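Local coordinates for proteasome accessory factor B/C (PafBC) (Paenarthrobacter aurescens, PDB 6SJ9), which regulates transcription in the bacterial DNA damage response, probably by binding DNA through winged helix-turn-helix modules joined to WYL domains, at residues A[2-5]-A[6-9]; A[44-47]-A[48-52]; A[148-151]-A[152-156]; A[206-209]-A[210-213]. All coordinates share one frame; numbering follows the deposited sequence.

Contact 1: residues A[2-5]-A[6-9]; sequences ASRT and ERLL
Leu8 CD1 sits over the centre of one face of the Arg4 guanidinium, and its nearest atom there is Arg4 NH2 at 3.7 Å. The Arg7 guanidinium in turn lays a face over Arg4 CA, displaced toward the rim of the group, with Arg7 NH2 3.5 Å from Arg4 CG. The two guanidinium planes stand 76° apart and Arg4 NE keeps 4.9 Å from Arg7 NH2, so the groups do not stack. Their difference lies in the torsions: both chains leave with CG opposite the backbone N, but Arg4 runs on extended to NE, whereas Arg7 bends at chi3 (71°) and folds back over its neighbour. These are the opening turns of helix 2-17, which topology suggests is the first helix of an N-terminal winged helix-turn-helix. Each arginine forms a salt bridge to helix 39-55, Arg4 with Asp52 and Arg7 with Asp49. Putting an alanine at Arg4 would probably leave Asp52 without this charged mate and take away the flat group that lies against Leu8 CD1. Next to Arg4 in the chain, Thr5 sets CG2 beside Leu9 CD1, 4.0 Å away, while Thr5 OG1 hydrogen-bonds Glu459. Leu9 N donates to Thr5 O at 3.0 Å.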
ATOM      1  N   ALA A   2     -10.159  17.037 -19.434  1.00124.74           N
ATOM      2  CA  ALA A   2     -10.311  17.019 -17.981  1.00118.19           C
ATOM      3  C   ALA A   2     -11.727  17.422 -17.576  1.00112.52           C
ATOM      4  O   ALA A   2     -12.276  16.902 -16.594  1.00109.56           O
ATOM      5  CB  ALA A   2      -9.275  17.941 -17.336  1.00113.95           C
ATOM      6  N   SER A   3     -12.313  18.377 -18.307  1.00107.83           N
ATOM      7  CA  SER A   3     -13.703  18.762 -18.100  1.00103.40           C
ATOM      8  C   SER A   3     -14.676  17.622 -18.409  1.00 98.59           C
ATOM      9  O   SER A   3     -15.768  17.588 -17.842  1.00 99.04           O
ATOM     10  CB  SER A   3     -14.039  19.996 -18.943  1.00106.37           C
ATOM     11  OG  SER A   3     -15.360  20.446 -18.684  1.00107.11           O
ATOM     12  N   ARG A   4     -14.323  16.691 -19.307  1.00 94.92           N
ATOM     13  CA  ARG A   4     -15.190  15.530 -19.494  1.00 87.64           C
ATOM     14  C   ARG A   4     -15.077  14.552 -18.335  1.00 83.63           C
ATOM     15  O   ARG A   4     -16.094  14.026 -17.876  1.00 83.28           O
ATOM     16  CB  ARG A   4     -14.902  14.814 -20.813  1.00 81.74           C
ATOM     17  CG  ARG A   4     -15.763  13.569 -21.003  1.00 79.33           C
ATOM     18  CD  ARG A   4     -15.335  12.779 -22.206  1.00 80.38           C
ATOM     19  NE  ARG A   4     -15.874  11.421 -22.259  1.00 80.74           N
ATOM     20  CZ  ARG A   4     -15.260  10.357 -21.742  1.00 80.40           C
ATOM     21  NH1 ARG A   4     -14.092  10.501 -21.132  1.00 81.87           N
ATOM     22  NH2 ARG A   4     -15.795   9.144 -21.848  1.00 77.84           N
ATOM     23  N   THR A   5     -13.865  14.278 -17.850  1.00 80.78           N
ATOM     24  CA  THR A   5     -13.758  13.380 -16.704  1.00 79.71           C
ATOM     25  C   THR A   5     -14.518  13.945 -15.519  1.00 75.72           C
ATOM     26  O   THR A   5     -15.329  13.253 -14.896  1.00 74.90           O
ATOM     27  CB  THR A   5     -12.300  13.106 -16.341  1.00 81.79           C
ATOM     28  OG1 THR A   5     -11.673  12.440 -17.441  1.00 83.98           O
ATOM     29  CG2 THR A   5     -12.232  12.191 -15.128  1.00 78.21           C
ATOM     30  N   GLU A   6     -14.305  15.223 -15.227  1.00 74.63           N
ATOM     31  CA  GLU A   6     -15.019  15.828 -14.115  1.00 75.51           C
ATOM     32  C   GLU A   6     -16.517  15.868 -14.369  1.00 68.04           C
ATOM     33  O   GLU A   6     -17.310  15.667 -13.440  1.00 67.08           O
ATOM     34  CB  GLU A   6     -14.471  17.224 -13.834  1.00 86.47           C
ATOM     35  CG  GLU A   6     -13.262  17.233 -12.892  1.00 95.07           C
ATOM     36  CD  GLU A   6     -13.650  16.892 -11.439  1.00100.92           C
ATOM     37  OE1 GLU A   6     -13.530  15.706 -11.043  1.00101.12           O
ATOM     38  OE2 GLU A   6     -14.087  17.812 -10.698  1.00104.51           O
ATOM     39  N   ARG A   7     -16.926  16.109 -15.616  1.00 63.33           N
ATOM     40  CA  ARG A   7     -18.350  16.171 -15.927  1.00 61.16           C
ATOM     41  C   ARG A   7     -19.008  14.811 -15.715  1.00 55.95           C
ATOM     42  O   ARG A   7     -20.114  14.726 -15.170  1.00 54.01           O
ATOM     43  CB  ARG A   7     -18.556  16.683 -17.359  1.00 65.71           C
ATOM     44  CG  ARG A   7     -20.003  16.899 -17.771  1.00 66.06           C
ATOM     45  CD  ARG A   7     -20.121  17.437 -19.210  1.00 65.45           C
ATOM     46  NE  ARG A   7     -19.772  16.414 -20.182  1.00 67.54           N
ATOM     47  CZ  ARG A   7     -18.756  16.497 -21.039  1.00 71.89           C
ATOM     48  NH1 ARG A   7     -18.007  17.589 -21.077  1.00 78.04           N
ATOM     49  NH2 ARG A   7     -18.503  15.502 -21.881  1.00 68.58           N
ATOM     50  N   LEU A   8     -18.337  13.736 -16.135  1.00 56.26           N
ATOM     51  CA  LEU A   8     -18.846  12.396 -15.873  1.00 55.80           C
ATOM     52  C   LEU A   8     -18.982  12.143 -14.384  1.00 55.26           C
ATOM     53  O   LEU A   8     -20.003  11.614 -13.937  1.00 53.61           O
ATOM     54  CB  LEU A   8     -17.945  11.339 -16.505  1.00 53.34           C
ATOM     55  CG  LEU A   8     -18.075  11.252 -18.022  1.00 56.65           C
ATOM     56  CD1 LEU A   8     -17.257  10.101 -18.569  1.00 56.54           C
ATOM     57  CD2 LEU A   8     -19.518  11.151 -18.485  1.00 58.22           C
ATOM     58  N   LEU A   9     -17.969  12.539 -13.595  1.00 56.32           N
ATOM     59  CA  LEU A   9     -18.029  12.310 -12.152  1.00 54.39           C
ATOM     60  C   LEU A   9     -19.204  13.045 -11.524  1.00 53.14           C
ATOM     61  O   LEU A   9     -20.007  12.442 -10.798  1.00 51.95           O
ATOM     62  CB  LEU A   9     -16.701  12.716 -11.486  1.00 50.71           C
ATOM     63  CG  LEU A   9     -15.521  11.846 -11.912  1.00 53.55           C
ATOM     64  CD1 LEU A   9     -14.100  12.388 -11.586  1.00 53.62           C
ATOM     65  CD2 LEU A   9     -15.672  10.428 -11.298  1.00 53.84           C
TER

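Contact 2: residues A[44-47]-A[48-52]; sequences RMFE and RDKVD
Lys50 spreads its CD over one face of the Phe46 ring, 3.9 Å from the ring centroid and 30° off the normal, a CH-pi contact. The closest pair is Lys50 CD with Phe46 CE2 at 3.5 Å. Phe46 itself is buried: it packs on Leu11 of helix 2-17 and meets Tyr79 edge to face. Asp49 belongs to the same close-packed side, its CG only 3.2 Å from Met45 O. Its carboxylate is held from outside by Arg7 and Tyr32. Both segments lie on helix 39-55, the third helix of what topology suggests is an N-terminal winged helix-turn-helix, and this face is the one turned to its first helix. The other side faces solvent more: Glu47 and Lys50 are partly exposed and Arg48 is exposed. Beyond the ring, the lysine chain bends at chi3 (-46°) and again at chi4, bringing NZ to Glu47 in a salt bridge with Glu47 OE2 at 3.0 Å and a weak bond to Glu47 OE1. NZ approaches OE2 from above the carboxylate plane. Arg48 bends back, one guanidinium face over CA of Met45, present as selenomethionine, and Arg48 NH2 3.4 Å from Met45 CG; crystal neighbours touch both Arg48 and Glu47 and may influence their poses.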
ATOM      1  N   ARG A  44     -26.986  16.578 -27.047  1.00 92.45           N
ATOM      2  CA  ARG A  44     -26.188  15.459 -27.543  1.00 90.95           C
ATOM      3  C   ARG A  44     -25.018  15.140 -26.617  1.00 86.10           C
ATOM      4  O   ARG A  44     -24.671  13.969 -26.433  1.00 84.84           O
ATOM      5  CB  ARG A  44     -25.718  15.680 -28.986  1.00 97.90           C
ATOM      6  CG  ARG A  44     -25.540  17.095 -29.511  1.00101.58           C
ATOM      7  CD  ARG A  44     -25.143  16.998 -31.015  1.00104.17           C
ATOM      8  NE  ARG A  44     -24.737  18.284 -31.572  1.00105.09           N
ATOM      9  CZ  ARG A  44     -25.539  19.091 -32.261  1.00110.09           C
ATOM     10  NH1 ARG A  44     -26.805  18.753 -32.493  1.00111.67           N
ATOM     11  NH2 ARG A  44     -25.072  20.246 -32.717  1.00112.90           N
HETATM   12  N   MSE A  45     -24.394  16.150 -26.027  1.00 85.82           N
HETATM   13  CA  MSE A  45     -23.308  15.879 -25.086  1.00 83.22           C
HETATM   14  C   MSE A  45     -23.829  15.131 -23.846  1.00 72.71           C
HETATM   15  O   MSE A  45     -23.122  14.325 -23.249  1.00 64.76           O
HETATM   16  CB  MSE A  45     -22.623  17.180 -24.682  1.00 89.43           C
HETATM   17  CG  MSE A  45     -21.376  17.012 -23.814  1.00 94.26           C
HETATM   18 SE   MSE A  45     -21.118  18.619 -22.707  1.00100.53          SE
HETATM   19  CE  MSE A  45     -21.820  19.956 -23.986  1.00102.08           C
ATOM     20  N   PHE A  46     -25.073  15.427 -23.467  1.00 72.62           N
ATOM     21  CA  PHE A  46     -25.744  14.656 -22.429  1.00 70.99           C
ATOM     22  C   PHE A  46     -25.934  13.207 -22.864  1.00 67.55           C
ATOM     23  O   PHE A  46     -25.602  12.275 -22.118  1.00 62.18           O
ATOM     24  CB  PHE A  46     -27.080  15.307 -22.100  1.00 77.73           C
ATOM     25  CG  PHE A  46     -27.858  14.591 -21.040  1.00 81.17           C
ATOM     26  CD1 PHE A  46     -27.362  14.483 -19.751  1.00 80.45           C
ATOM     27  CD2 PHE A  46     -29.101  14.048 -21.327  1.00 84.43           C
ATOM     28  CE1 PHE A  46     -28.083  13.828 -18.769  1.00 81.41           C
ATOM     29  CE2 PHE A  46     -29.834  13.400 -20.352  1.00 85.29           C
ATOM     30  CZ  PHE A  46     -29.323  13.290 -19.068  1.00 84.16           C
ATOM     31  N   GLU A  47     -26.443  13.000 -24.088  1.00 69.98           N
ATOM     32  CA  GLU A  47     -26.610  11.649 -24.621  1.00 72.50           C
ATOM     33  C   GLU A  47     -25.278  10.914 -24.687  1.00 73.34           C
ATOM     34  O   GLU A  47     -25.216   9.714 -24.411  1.00 77.06           O
ATOM     35  CB  GLU A  47     -27.228  11.706 -26.020  1.00 81.51           C
ATOM     36  CG  GLU A  47     -28.706  12.123 -26.100  1.00 89.73           C
ATOM     37  CD  GLU A  47     -29.675  11.190 -25.376  1.00 93.77           C
ATOM     38  OE1 GLU A  47     -30.623  11.706 -24.752  1.00 96.00           O
ATOM     39  OE2 GLU A  47     -29.478   9.955 -25.404  1.00 95.35           O
ATOM     40  N   ARG A  48     -24.191  11.616 -25.043  1.00 73.47           N
ATOM     41  CA  ARG A  48     -22.867  10.978 -25.060  1.00 71.73           C
ATOM     42  C   ARG A  48     -22.409  10.583 -23.657  1.00 66.29           C
ATOM     43  O   ARG A  48     -21.808   9.514 -23.461  1.00 62.08           O
ATOM     44  CB  ARG A  48     -21.827  11.902 -25.687  1.00 73.18           C
ATOM     45  CG  ARG A  48     -21.952  12.116 -27.180  1.00 76.66           C
ATOM     46  CD  ARG A  48     -20.618  12.633 -27.711  1.00 76.76           C
ATOM     47  NE  ARG A  48     -20.218  13.887 -27.081  1.00 75.34           N
ATOM     48  CZ  ARG A  48     -20.616  15.086 -27.503  1.00 78.29           C
ATOM     49  NH1 ARG A  48     -21.417  15.184 -28.557  1.00 84.68           N
ATOM     50  NH2 ARG A  48     -20.217  16.183 -26.883  1.00 74.26           N
ATOM     51  N   ASP A  49     -22.707  11.422 -22.661  1.00 63.83           N
ATOM     52  CA  ASP A  49     -22.290  11.087 -21.309  1.00 58.19           C
ATOM     53  C   ASP A  49     -23.072   9.899 -20.782  1.00 57.92           C
ATOM     54  O   ASP A  49     -22.497   9.026 -20.136  1.00 56.77           O
ATOM     55  CB  ASP A  49     -22.486  12.293 -20.411  1.00 55.07           C
ATOM     56  CG  ASP A  49     -21.514  13.403 -20.702  1.00 55.37           C
ATOM     57  OD1 ASP A  49     -20.469  13.166 -21.347  1.00 57.64           O
ATOM     58  OD2 ASP A  49     -21.797  14.527 -20.270  1.00 56.96           O
ATOM     59  N   LYS A  50     -24.357   9.801 -21.139  1.00 63.38           N
ATOM     60  CA  LYS A  50     -25.154   8.633 -20.768  1.00 63.97           C
ATOM     61  C   LYS A  50     -24.569   7.377 -21.380  1.00 60.08           C
ATOM     62  O   LYS A  50     -24.349   6.369 -20.696  1.00 59.77           O
ATOM     63  CB  LYS A  50     -26.621   8.820 -21.195  1.00 64.81           C
ATOM     64  CG  LYS A  50     -27.316   9.889 -20.375  1.00 69.98           C
ATOM     65  CD  LYS A  50     -28.821  10.066 -20.707  1.00 77.68           C
ATOM     66  CE  LYS A  50     -29.085  10.122 -22.201  1.00 81.84           C
ATOM     67  NZ  LYS A  50     -30.336   9.407 -22.580  1.00 83.42           N
ATOM     68  N   VAL A  51     -24.262   7.429 -22.667  1.00 63.14           N
ATOM     69  CA  VAL A  51     -23.632   6.275 -23.295  1.00 58.82           C
ATOM     70  C   VAL A  51     -22.316   5.968 -22.619  1.00 58.07           C
ATOM     71  O   VAL A  51     -22.002   4.800 -22.330  1.00 62.69           O
ATOM     72  CB  VAL A  51     -23.441   6.540 -24.796  1.00 62.79           C
ATOM     73  CG1 VAL A  51     -22.459   5.539 -25.392  1.00 63.19           C
ATOM     74  CG2 VAL A  51     -24.809   6.491 -25.512  1.00 64.26           C
ATOM     75  N   ASP A  52     -21.526   7.007 -22.328  1.00 58.43           N
ATOM     76  CA  ASP A  52     -20.201   6.765 -21.745  1.00 59.56           C
ATOM     77  C   ASP A  52     -20.314   6.179 -20.333  1.00 55.09           C
ATOM     78  O   ASP A  52     -19.597   5.234 -19.993  1.00 50.21           O
ATOM     79  CB  ASP A  52     -19.382   8.061 -21.760  1.00 67.73           C
ATOM     80  CG  ASP A  52     -18.956   8.496 -23.196  1.00 74.69           C
ATOM     81  OD1 ASP A  52     -19.114   7.725 -24.158  1.00 75.25           O
ATOM     82  OD2 ASP A  52     -18.504   9.657 -23.362  1.00 78.20           O
TER

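Contact 3: residues A[148-151]-A[152-156]; sequences QAFD and DVVAA
Gln148 reaches one turn along its helix to Asp152, donating from NE2 to Asp152 OD1 at 3.1 Å with an N-H...O angle of 148°. The acceptor lies in the plane of the glutamine amide, but the donor comes to OD1 from 45° above the carboxylate plane, so the two flat groups meet askew. A bend at chi2 (65°) in the glutamine chain turns the amide toward the aspartate. The same two residues are tied by their backbones, Asp152 N to Gln148 O at 2.8 Å, and Asp152 CG lies 3.2 Å from that carbonyl oxygen. Ala149 O accepts from Val153 N at 3.0 Å and, weakly, from Asp152 N at 3.3 Å.

On another side of the helix, Val154 CG2 lies obliquely to the Phe150 ring, 4.0 Å from Phe150 CD1.

Outside the two segments, Arg594 forms a salt bridge with Asp152 OD2, which probably offsets the charge of the buried carboxylate, and Lys386 pairs with Asp151. An asparagine at Asp152 would probably leave Arg594 without its anionic mate and weaken the hold on the Gln148 amide. The Phe150 ring is met edge to face by Trp192 and Trp406.

Helix 147-159 is the helix that precedes the strands of the WYL domain, whose fold is Sm-like. Phe150 and Val153 press on Leu185 of strand 175-188, Val154 meets Ile382 of helix 378-389, and Asp152 and Ala156 rest against Val218 of strand 217-218.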
ATOM      1  N   GLN A 148      13.737 -10.620   0.449  1.00 45.35           N
ATOM      2  CA  GLN A 148      14.973 -11.367   0.218  1.00 49.36           C
ATOM      3  C   GLN A 148      14.702 -12.694  -0.519  1.00 48.52           C
ATOM      4  O   GLN A 148      15.385 -13.028  -1.490  1.00 47.54           O
ATOM      5  CB  GLN A 148      15.696 -11.632   1.547  1.00 48.92           C
ATOM      6  CG  GLN A 148      17.065 -12.253   1.277  1.00 52.28           C
ATOM      7  CD  GLN A 148      17.981 -11.267   0.534  1.00 59.02           C
ATOM      8  OE1 GLN A 148      18.110 -10.095   0.932  1.00 57.85           O
ATOM      9  NE2 GLN A 148      18.571 -11.715  -0.584  1.00 63.74           N
ATOM     10  N   ALA A 149      13.698 -13.447  -0.075  1.00 49.99           N
ATOM     11  CA  ALA A 149      13.345 -14.712  -0.723  1.00 52.05           C
ATOM     12  C   ALA A 149      12.915 -14.476  -2.154  1.00 55.54           C
ATOM     13  O   ALA A 149      13.250 -15.253  -3.076  1.00 54.07           O
ATOM     14  CB  ALA A 149      12.228 -15.409   0.057  1.00 46.66           C
ATOM     15  N   PHE A 150      12.197 -13.383  -2.366  1.00 54.78           N
ATOM     16  CA  PHE A 150      11.857 -13.000  -3.718  1.00 51.10           C
ATOM     17  C   PHE A 150      13.104 -12.715  -4.524  1.00 48.69           C
ATOM     18  O   PHE A 150      13.210 -13.150  -5.681  1.00 50.35           O
ATOM     19  CB  PHE A 150      10.955 -11.778  -3.715  1.00 51.02           C
ATOM     20  CG  PHE A 150       9.899 -11.835  -4.744  1.00 47.86           C
ATOM     21  CD1 PHE A 150      10.137 -11.360  -5.998  1.00 47.35           C
ATOM     22  CD2 PHE A 150       8.657 -12.369  -4.435  1.00 51.23           C
ATOM     23  CE1 PHE A 150       9.159 -11.437  -6.967  1.00 46.17           C
ATOM     24  CE2 PHE A 150       7.652 -12.445  -5.379  1.00 51.44           C
ATOM     25  CZ  PHE A 150       7.917 -11.977  -6.658  1.00 48.36           C
ATOM     26  N   ASP A 151      13.998 -11.857  -3.983  1.00 43.67           N
ATOM     27  CA  ASP A 151      15.230 -11.554  -4.696  1.00 44.49           C
ATOM     28  C   ASP A 151      16.023 -12.826  -5.002  1.00 40.50           C
ATOM     29  O   ASP A 151      16.639 -12.921  -6.065  1.00 42.42           O
ATOM     30  CB  ASP A 151      16.121 -10.580  -3.929  1.00 43.62           C
ATOM     31  CG  ASP A 151      15.515  -9.135  -3.820  1.00 54.69           C
ATOM     32  OD1 ASP A 151      14.527  -8.788  -4.518  1.00 56.00           O
ATOM     33  OD2 ASP A 151      16.080  -8.323  -3.039  1.00 59.04           O
ATOM     34  N   ASP A 152      16.009 -13.805  -4.091  1.00 38.47           N
ATOM     35  CA  ASP A 152      16.863 -14.983  -4.270  1.00 43.26           C
ATOM     36  C   ASP A 152      16.329 -15.902  -5.360  1.00 40.70           C
ATOM     37  O   ASP A 152      17.094 -16.361  -6.220  1.00 40.65           O
ATOM     38  CB  ASP A 152      17.007 -15.744  -2.955  1.00 43.32           C
ATOM     39  CG  ASP A 152      17.854 -14.998  -1.979  1.00 47.34           C
ATOM     40  OD1 ASP A 152      18.806 -14.271  -2.400  1.00 50.78           O
ATOM     41  OD2 ASP A 152      17.620 -15.202  -0.786  1.00 49.99           O
ATOM     42  N   VAL A 153      15.007 -16.103  -5.392  1.00 39.67           N
ATOM     43  CA  VAL A 153      14.411 -16.906  -6.460  1.00 37.36           C
ATOM     44  C   VAL A 153      14.622 -16.230  -7.806  1.00 39.62           C
ATOM     45  O   VAL A 153      15.001 -16.875  -8.780  1.00 40.43           O
ATOM     46  CB  VAL A 153      12.917 -17.161  -6.182  1.00 33.61           C
ATOM     47  CG1 VAL A 153      12.243 -17.796  -7.430  1.00 37.95           C
ATOM     48  CG2 VAL A 153      12.805 -18.158  -5.037  1.00 34.35           C
ATOM     49  N   VAL A 154      14.375 -14.917  -7.874  1.00 38.87           N
ATOM     50  CA  VAL A 154      14.580 -14.162  -9.112  1.00 33.76           C
ATOM     51  C   VAL A 154      16.054 -14.252  -9.546  1.00 33.27           C
ATOM     52  O   VAL A 154      16.357 -14.344 -10.738  1.00 36.02           O
ATOM     53  CB  VAL A 154      14.159 -12.673  -8.917  1.00 37.22           C
ATOM     54  CG1 VAL A 154      14.659 -11.807 -10.017  1.00 34.18           C
ATOM     55  CG2 VAL A 154      12.611 -12.535  -8.878  1.00 37.40           C
ATOM     56  N   ALA A 155      16.978 -14.139  -8.589  1.00 33.84           N
ATOM     57  CA  ALA A 155      18.409 -14.224  -8.897  1.00 38.76           C
ATOM     58  C   ALA A 155      18.770 -15.634  -9.347  1.00 38.81           C
ATOM     59  O   ALA A 155      19.472 -15.808 -10.330  1.00 40.39           O
ATOM     60  CB  ALA A 155      19.262 -13.806  -7.651  1.00 39.11           C
ATOM     61  N   ALA A 156      18.214 -16.645  -8.686  1.00 36.17           N
ATOM     62  CA  ALA A 156      18.467 -18.024  -9.087  1.00 37.37           C
ATOM     63  C   ALA A 156      18.028 -18.266 -10.534  1.00 38.46           C
ATOM     64  O   ALA A 156      18.745 -18.885 -11.328  1.00 39.45           O
ATOM     65  CB  ALA A 156      17.729 -18.949  -8.116  1.00 34.56           C
TER

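Contact 4: residues A[206-209]-A[210-213]; sequences VFRL and SRMT
Arg208 and Ser210 grip the same carboxylate oxygen, OD2 of Asp284: Arg208 NH1 makes a salt bridge with it and Ser210 OG a hydrogen bond. The two side chains converge without bonding to each other. Ser210 OG lies in the plane of the Arg208 guanidinium, at its edge, 3.9 Å from Arg208 NE. A first torsion of 70° sets the serine hydroxyl between its backbone N and carbonyl carbon, while a bend at chi3 in the arginine brings its guanidinium round to the shared oxygen.

Two backbone bonds close the turn, Arg211 N to Arg208 O at 3.0 Å and Met212 N to Leu209 O at 3.1 Å. Each spans three residues and each donor stands well above the carbonyl plane, 58° and 54° respectively, which is the geometry of a 3-10 turn. It follows strand 203-208 and leads toward strand 217-218, consistent with the short 3-10 turn between the last two strands of the Sm fold.

Arg211 and Arg208 cross obliquely on one side of the turn, with Arg211 CG 3.9 Å from Arg208 CB. On the apolar side Met212, present as selenomethionine, extends its chain so that Met212 CE comes 4.3 Å from Phe207 CB and 4.4 Å from Leu209 CD1. The Phe207 ring meets Phe165 and Tyr167 edge to face, and Met212 also packs on Leu194 of strand 191-198.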
ATOM      1  N   VAL A 206       4.944 -27.483  -6.093  1.00 45.63           N
ATOM      2  CA  VAL A 206       4.564 -26.134  -5.741  1.00 47.49           C
ATOM      3  C   VAL A 206       4.806 -25.935  -4.253  1.00 46.66           C
ATOM      4  O   VAL A 206       4.449 -26.791  -3.432  1.00 47.86           O
ATOM      5  CB  VAL A 206       3.107 -25.848  -6.124  1.00 53.03           C
ATOM      6  CG1 VAL A 206       2.866 -24.361  -6.012  1.00 54.31           C
ATOM      7  CG2 VAL A 206       2.835 -26.335  -7.527  1.00 55.81           C
ATOM      8  N   PHE A 207       5.476 -24.850  -3.921  1.00 46.74           N
ATOM      9  CA  PHE A 207       5.852 -24.507  -2.564  1.00 48.65           C
ATOM     10  C   PHE A 207       5.209 -23.178  -2.181  1.00 47.32           C
ATOM     11  O   PHE A 207       5.410 -22.178  -2.877  1.00 45.63           O
ATOM     12  CB  PHE A 207       7.378 -24.389  -2.495  1.00 44.51           C
ATOM     13  CG  PHE A 207       8.093 -25.649  -2.913  1.00 42.13           C
ATOM     14  CD1 PHE A 207       8.252 -26.713  -2.023  1.00 45.35           C
ATOM     15  CD2 PHE A 207       8.535 -25.796  -4.210  1.00 39.82           C
ATOM     16  CE1 PHE A 207       8.902 -27.880  -2.408  1.00 44.87           C
ATOM     17  CE2 PHE A 207       9.219 -26.941  -4.604  1.00 40.39           C
ATOM     18  CZ  PHE A 207       9.396 -27.982  -3.711  1.00 44.64           C
ATOM     19  N   ARG A 208       4.491 -23.140  -1.060  1.00 47.77           N
ATOM     20  CA  ARG A 208       4.020 -21.868  -0.523  1.00 48.15           C
ATOM     21  C   ARG A 208       5.159 -21.128   0.172  1.00 42.94           C
ATOM     22  O   ARG A 208       5.865 -21.709   0.985  1.00 48.95           O
ATOM     23  CB  ARG A 208       2.860 -22.048   0.447  1.00 58.29           C
ATOM     24  CG  ARG A 208       1.780 -23.016   0.044  1.00 69.67           C
ATOM     25  CD  ARG A 208       0.698 -23.065   1.170  1.00 79.27           C
ATOM     26  NE  ARG A 208       0.349 -21.691   1.546  1.00 84.80           N
ATOM     27  CZ  ARG A 208      -0.684 -20.999   1.073  1.00 88.43           C
ATOM     28  NH1 ARG A 208      -0.889 -19.743   1.484  1.00 86.18           N
ATOM     29  NH2 ARG A 208      -1.482 -21.545   0.159  1.00 91.37           N
ATOM     30  N   LEU A 209       5.402 -19.879  -0.213  1.00 39.80           N
ATOM     31  CA  LEU A 209       6.520 -19.137   0.381  1.00 45.23           C
ATOM     32  C   LEU A 209       6.385 -19.052   1.895  1.00 52.61           C
ATOM     33  O   LEU A 209       7.382 -19.221   2.624  1.00 56.45           O
ATOM     34  CB  LEU A 209       6.610 -17.727  -0.223  1.00 45.28           C
ATOM     35  CG  LEU A 209       7.629 -17.441  -1.318  1.00 48.63           C
ATOM     36  CD1 LEU A 209       7.389 -18.348  -2.478  1.00 46.25           C
ATOM     37  CD2 LEU A 209       7.552 -15.985  -1.813  1.00 50.21           C
ATOM     38  N   SER A 210       5.144 -18.915   2.390  1.00 52.93           N
ATOM     39  CA  SER A 210       4.928 -18.790   3.829  1.00 54.27           C
ATOM     40  C   SER A 210       5.359 -20.045   4.581  1.00 57.50           C
ATOM     41  O   SER A 210       5.634 -19.960   5.781  1.00 62.50           O
ATOM     42  CB  SER A 210       3.463 -18.459   4.129  1.00 54.31           C
ATOM     43  OG  SER A 210       2.603 -19.566   3.864  1.00 57.66           O
ATOM     44  N   ARG A 211       5.454 -21.199   3.912  1.00 56.59           N
ATOM     45  CA  ARG A 211       5.831 -22.449   4.575  1.00 56.45           C
ATOM     46  C   ARG A 211       7.332 -22.761   4.517  1.00 60.79           C
ATOM     47  O   ARG A 211       7.744 -23.845   4.947  1.00 61.11           O
ATOM     48  CB  ARG A 211       5.032 -23.609   4.010  1.00 57.37           C
ATOM     49  CG  ARG A 211       3.476 -23.387   4.104  1.00 65.68           C
ATOM     50  CD  ARG A 211       2.806 -24.675   4.530  1.00 73.62           C
ATOM     51  NE  ARG A 211       2.933 -24.886   5.975  1.00 81.48           N
ATOM     52  CZ  ARG A 211       2.875 -26.069   6.599  1.00 84.43           C
ATOM     53  NH1 ARG A 211       2.704 -27.211   5.922  1.00 81.86           N
ATOM     54  NH2 ARG A 211       3.001 -26.108   7.924  1.00 87.17           N
HETATM   55  N   MSE A 212       8.145 -21.845   3.999  1.00 62.51           N
HETATM   56  CA  MSE A 212       9.603 -22.005   4.004  1.00 63.27           C
HETATM   57  C   MSE A 212      10.162 -21.647   5.375  1.00 64.84           C
HETATM   58  O   MSE A 212       9.903 -20.566   5.901  1.00 61.58           O
HETATM   59  CB  MSE A 212      10.252 -21.121   2.936  1.00 55.81           C
HETATM   60  CG  MSE A 212      10.075 -21.622   1.528  1.00 61.41           C
HETATM   61 SE   MSE A 212      10.691 -20.324   0.209  1.00 70.72          SE
HETATM   62  CE  MSE A 212      10.312 -21.392  -1.400  1.00 70.84           C
ATOM     63  N   THR A 213      10.943 -22.545   5.942  1.00 67.82           N
ATOM     64  CA  THR A 213      11.488 -22.287   7.259  1.00 74.37           C
ATOM     65  C   THR A 213      12.725 -21.386   7.225  1.00 80.66           C
ATOM     66  O   THR A 213      13.015 -20.717   8.228  1.00 82.23           O
ATOM     67  CB  THR A 213      11.828 -23.613   7.902  1.00 74.17           C
ATOM     68  OG1 THR A 213      12.878 -24.194   7.157  1.00 77.66           O
ATOM     69  CG2 THR A 213      10.668 -24.538   7.766  1.00 74.45           C
TER

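The contacts follow one another along the chain and form two pairs. Contacts 1 and 2 lie on helices 2-17 and 39-55, their centres about 12 Å apart, and they touch through two salt bridges: Arg7 NE to Asp49 OD2 at 2.8 Å and Arg4 NH2 to Asp52 OD2 at 3.1 Å. These bonds bind two helices of the probable N-terminal DNA-binding module. Contacts 3 and 4 belong to the first WYL domain, with centres about 13 Å apart and nearest atoms about 5 Å apart; one is on its leading helix, the other at the end of strand 203-208. Centres of the two pairs are about 44 to 52 Å apart, consistent with separate modules of a multidomain regulator.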